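PDB 7MI0: glycosyltransferase from Rickettsia africae, which probably transfers sugar residues from an activated donor to an acceptor, as a GT-B enzyme of glycosyltransferase family 4. Local coordinates for residues S289-S294 and L315-N320. Residues are numbered along the deposited sequence; the frame is centred on the assembly and turned at random.
Sequences SDIIIS and LVIATN
Strands 291-294 and 315-319 run parallel as neighbours in the C-terminal sheet. Three nearly straight hydrogen bonds join their middles. Ile292 uses both backbone polar atoms: its N donates to Leu315 O (2.9 Å), and its O accepts from Ile317 N (3.0 Å). Ser294 N then donates to Ile317 O. The end bonds, Leu315 N to Asp290 O and Thr319 N to Ser294 O, are weak.

Ile291, Ile293, Leu315 and Ile317 share one face of the sheet. Ile317 has CG1 anti to its carbonyl carbon and an extended tip (chi2 -178°). It lies alongside Ile291 and Ile293, pointing the same way. Ile317 CD1 meets Ile291 CG2 at 4.0 Å. Ile293 has the same first torsion but a folded tip (chi2 -68°), which brings its CD1 within 3.8 Å of Ile317 CB. Helix 342-355 covers this face, with Cys352 touching Ile291 and Ile317.

On the other face, Ile292 CB touches Val316 CG2 at 4.2 Å, and Ser294 CB lies beside Ala318 CB. Ile306 of helix 304-311 packs on Ser294, Val316 and Ala318.

At the end of strand 315-319, Thr319 OG1 stands between its backbone N and carbonyl carbon (chi1 44°) and hydrogen-bonds to Ser296 O.

Strand 291-294, helix 304-311 and strand 315-319 form a beta-alpha-beta crossover, the repeating unit of the Rossmann-like C-terminal domain in GT-B glycosyltransferases.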
# COMPACT_ATOMS: atom_id res chain seq x y z
N SER A 289 15.21 -13.70 -4.34
CA SER A 289 15.40 -13.56 -2.91
C SER A 289 14.79 -14.74 -2.17
O SER A 289 13.91 -15.45 -2.67
CB SER A 289 14.78 -12.25 -2.41
OG SER A 289 15.11 -11.18 -3.27
N ASP A 290 15.28 -14.96 -0.95
CA ASP A 290 14.74 -15.98 -0.06
C ASP A 290 14.05 -15.40 1.16
O ASP A 290 13.13 -16.03 1.68
CB ASP A 290 15.87 -16.91 0.40
CG ASP A 290 16.73 -17.42 -0.75
OD1 ASP A 290 16.17 -18.00 -1.70
OD2 ASP A 290 17.96 -17.23 -0.70
N ILE A 291 14.45 -14.22 1.63
CA ILE A 291 13.87 -13.58 2.81
C ILE A 291 13.57 -12.12 2.48
O ILE A 291 14.44 -11.41 1.97
CB ILE A 291 14.82 -13.67 4.02
CG1 ILE A 291 15.10 -15.13 4.37
CG2 ILE A 291 14.24 -12.92 5.21
CD1 ILE A 291 16.31 -15.31 5.25
N ILE A 292 12.35 -11.68 2.79
CA ILE A 292 11.91 -10.31 2.56
C ILE A 292 11.77 -9.61 3.91
O ILE A 292 11.31 -10.21 4.88
CB ILE A 292 10.57 -10.25 1.79
CG1 ILE A 292 10.62 -11.16 0.57
CG2 ILE A 292 10.29 -8.83 1.35
CD1 ILE A 292 11.66 -10.77 -0.44
N ILE A 293 12.15 -8.33 3.96
CA ILE A 293 12.24 -7.60 5.22
C ILE A 293 11.39 -6.33 5.14
O ILE A 293 11.58 -5.51 4.23
CB ILE A 293 13.69 -7.23 5.57
CG1 ILE A 293 14.57 -8.48 5.69
CG2 ILE A 293 13.73 -6.42 6.87
CD1 ILE A 293 14.23 -9.37 6.86
N SER A 294 10.48 -6.18 6.10
CA SER A 294 9.90 -4.89 6.45
C SER A 294 10.32 -4.59 7.88
O SER A 294 9.98 -5.34 8.80
CB SER A 294 8.38 -4.88 6.34
OG SER A 294 7.84 -3.82 7.12
N LEU A 315 9.94 -16.35 2.58
CA LEU A 315 9.93 -16.17 4.03
C LEU A 315 9.93 -14.68 4.33
O LEU A 315 10.84 -13.96 3.89
CB LEU A 315 11.14 -16.86 4.67
CG LEU A 315 11.17 -18.38 4.59
CD1 LEU A 315 12.34 -18.93 5.40
CD2 LEU A 315 9.84 -18.99 5.07
N VAL A 316 8.92 -14.22 5.06
CA VAL A 316 8.66 -12.80 5.26
C VAL A 316 8.85 -12.46 6.73
O VAL A 316 8.31 -13.15 7.61
CB VAL A 316 7.25 -12.41 4.79
CG1 VAL A 316 6.84 -11.08 5.40
CG2 VAL A 316 7.20 -12.34 3.27
N ILE A 317 9.60 -11.40 7.00
CA ILE A 317 9.87 -10.91 8.34
C ILE A 317 9.44 -9.44 8.39
O ILE A 317 9.98 -8.61 7.66
CB ILE A 317 11.35 -11.06 8.71
CG1 ILE A 317 11.77 -12.52 8.65
CG2 ILE A 317 11.62 -10.49 10.08
CD1 ILE A 317 13.22 -12.74 9.05
N ALA A 318 8.46 -9.13 9.25
CA ALA A 318 7.92 -7.78 9.35
C ALA A 318 7.87 -7.33 10.81
O ALA A 318 7.67 -8.13 11.72
CB ALA A 318 6.53 -7.68 8.75
N THR A 319 8.04 -6.02 11.01
CA THR A 319 7.93 -5.45 12.34
C THR A 319 6.48 -5.42 12.79
O THR A 319 5.58 -5.10 12.01
CB THR A 319 8.51 -4.04 12.38
OG1 THR A 319 8.07 -3.31 11.22
CG2 THR A 319 10.02 -4.08 12.41
N ASN A 320 6.25 -5.77 14.05
CA ASN A 320 4.91 -5.88 14.60
C ASN A 320 4.41 -4.48 14.96
O ASN A 320 4.41 -4.06 16.12
CB ASN A 320 4.90 -6.81 15.80
CG ASN A 320 3.53 -6.94 16.42
OD1 ASN A 320 2.53 -6.52 15.83
ND2 ASN A 320 3.47 -7.51 17.62